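Local coordinates for purine nucleoside phosphorylase (Schistosoma mansoni, PDB 6B2L), which probably catalyses the reversible phosphorolysis of purine nucleosides such as inosine and guanosine to the free base and ribose 1-phosphate, at residues Thr116-Gly121 with Val240-Asn245. Numbering follows the deposited sequence.
With 2IM (piperidin-2-imine), chain I; DMS (dimethyl sulfoxide), chain C.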
loop_
_atom_site.group_PDB
_atom_site.type_symbol
_atom_site.label_atom_id
_atom_site.label_comp_id
_atom_site.label_asym_id
_atom_site.label_seq_id
_atom_site.Cartn_x
_atom_site.Cartn_y
_atom_site.Cartn_z
ATOM N N THR A 116 -16.263 -7.075 16.905
ATOM C CA THR A 116 -16.944 -7.828 15.843
ATOM C C THR A 116 -16.859 -7.053 14.526
ATOM O O THR A 116 -16.643 -5.832 14.514
ATOM C CB THR A 116 -18.420 -8.147 16.181
ATOM O OG1 THR A 116 -19.180 -6.923 16.332
ATOM C CG2 THR A 116 -18.517 -8.993 17.480
ATOM N N ASN A 117 -16.975 -7.784 13.407
ATOM C CA ASN A 117 -16.991 -7.166 12.077
ATOM C C ASN A 117 -17.761 -8.061 11.107
ATOM O O ASN A 117 -18.056 -9.218 11.403
ATOM C CB ASN A 117 -15.569 -6.896 11.531
ATOM C CG ASN A 117 -14.755 -8.160 11.306
ATOM O OD1 ASN A 117 -15.132 -9.035 10.531
ATOM N ND2 ASN A 117 -13.569 -8.201 11.909
ATOM N N LEU A 118 -18.138 -7.488 9.956
ATOM C CA LEU A 118 -18.666 -8.236 8.813
ATOM C C LEU A 118 -17.560 -8.463 7.784
ATOM O O LEU A 118 -16.775 -7.555 7.477
ATOM C CB LEU A 118 -19.829 -7.484 8.175
ATOM C CG LEU A 118 -21.129 -7.499 8.990
ATOM C CD1 LEU A 118 -21.886 -6.214 8.756
ATOM C CD2 LEU A 118 -21.971 -8.697 8.603
ATOM N N ALA A 119 -17.474 -9.686 7.259
ATOM C CA ALA A 119 -16.370 -10.046 6.376
ATOM C C ALA A 119 -16.854 -10.897 5.206
ATOM O O ALA A 119 -17.904 -11.557 5.264
ATOM C CB ALA A 119 -15.285 -10.809 7.132
ATOM N N GLY A 120 -16.057 -10.892 4.138
ATOM C CA GLY A 120 -16.231 -11.861 3.067
ATOM C C GLY A 120 -15.473 -13.146 3.361
ATOM O O GLY A 120 -14.351 -13.133 3.883
ATOM N N GLY A 121 -16.122 -14.281 3.063
ATOM C CA GLY A 121 -15.469 -15.577 3.194
ATOM C C GLY A 121 -14.620 -15.941 1.975
ATOM O O GLY A 121 -15.061 -15.806 0.827
ATOM N N VAL A 240 -14.046 -11.303 16.206
ATOM C CA VAL A 240 -14.921 -12.307 15.594
ATOM C C VAL A 240 -15.545 -11.697 14.340
ATOM O O VAL A 240 -16.144 -10.619 14.405
ATOM C CB VAL A 240 -16.012 -12.778 16.567
ATOM C CG1 VAL A 240 -16.909 -13.850 15.912
ATOM C CG2 VAL A 240 -15.378 -13.366 17.861
ATOM N N SER A 241 -15.383 -12.372 13.209
ATOM C CA SER A 241 -16.017 -11.989 11.943
ATOM C C SER A 241 -17.328 -12.757 11.745
ATOM O O SER A 241 -17.387 -13.982 11.962
ATOM C CB SER A 241 -15.111 -12.288 10.744
ATOM O OG SER A 241 -14.001 -11.417 10.670
ATOM N N LEU A 242 -18.383 -12.032 11.316
ATOM C CA LEU A 242 -19.598 -12.624 10.757
ATOM C C LEU A 242 -19.470 -12.671 9.234
ATOM O O LEU A 242 -19.201 -11.636 8.595
ATOM C CB LEU A 242 -20.836 -11.814 11.153
ATOM C CG LEU A 242 -22.138 -12.185 10.448
ATOM C CD1 LEU A 242 -22.543 -13.645 10.736
ATOM C CD2 LEU A 242 -23.220 -11.249 10.959
ATOM N N ILE A 243 -19.646 -13.859 8.649
ATOM C CA ILE A 243 -19.471 -14.044 7.205
ATOM C C ILE A 243 -20.734 -13.625 6.467
ATOM O O ILE A 243 -21.798 -14.226 6.643
ATOM C CB ILE A 243 -19.115 -15.501 6.873
ATOM C CG1 ILE A 243 -17.869 -15.939 7.665
ATOM C CG2 ILE A 243 -18.893 -15.662 5.374
ATOM C CD1 ILE A 243 -16.650 -15.036 7.455
ATOM N N ALA A 244 -20.614 -12.612 5.594
ATOM C CA ALA A 244 -21.767 -12.136 4.834
ATOM C C ALA A 244 -22.026 -12.953 3.572
ATOM O O ALA A 244 -23.174 -13.060 3.140
ATOM C CB ALA A 244 -21.585 -10.664 4.462
ATOM N N ASN A 245 -20.985 -13.556 2.994
ATOM C CA ASN A 245 -21.035 -14.189 1.670
ATOM C C ASN A 245 -19.729 -14.953 1.515
ATOM O O ASN A 245 -18.769 -14.680 2.244
ATOM C CB ASN A 245 -21.193 -13.152 0.556
ATOM C CG ASN A 245 -19.916 -12.323 0.346
ATOM O OD1 ASN A 245 -19.547 -11.505 1.186
ATOM N ND2 ASN A 245 -19.236 -12.549 -0.768
HETATM N N2 2IM I . -17.727 -9.415 0.941
HETATM C C1 2IM I . -17.647 -8.606 1.891
HETATM N N1 2IM I . -16.435 -7.872 2.078
HETATM C C4 2IM I . -16.209 -6.945 3.163
HETATM C C5 2IM I . -17.469 -6.568 3.941
HETATM C C3 2IM I . -18.409 -7.733 4.133
HETATM C C2 2IM I . -18.820 -8.399 2.840
HETATM S S DMS C . -17.775 -3.765 9.909
HETATM O O DMS C . -18.440 -4.865 10.666
HETATM C C1 DMS C . -17.816 -2.215 10.826
HETATM C C2 DMS C . -16.059 -4.082 9.545
#
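The Asn117 carboxamide meets Ser241 across two parallel strands in the central sheet of the phosphorylase fold. Ser241 OG donates to Asn117 OD1 at 2.6 Å, in the carbonyl plane and on a lone pair; CG lies between the backbone N and carbonyl carbon (chi1 64°), which brings OD1 to the hydroxyl. ND2 bonds to Thr223 OG1, holding the amide from both branches. Asn117 and Ser241 pack on Ile134 of strand 131-139.

On the other face, Asn245 OD1 accepts a hydrogen bond from N2 of piperidin-2-imine at 2.8 Å, while its ND2 is tied to Asp250 and Ser247. One face of the amidine lies over the backbone, N2 3.6 Å from Gly120 CA, and Ala244 CB is beside the ring, 3.9 Å from C2. Glu203 also binds this ligand, consistent with the family's purine-base site. Nearby, under helix 259-283, Leu118 and Leu242 lie side by side, their CD2 atoms 3.7 Å apart. Leu118 N and Ser35 N bind a dimethyl sulfoxide oxygen, probably from the crystallisation liquor.

The backbones pair in step from Thr116-Val240 to Ala119-Ile243, with Asn117 O taking Leu242 N at 2.8 Å and Ala119 O taking Ala244 N. Beyond this the register slips by one residue at Ala244, and Gly121 N donates to Asn245 O at 2.8 Å.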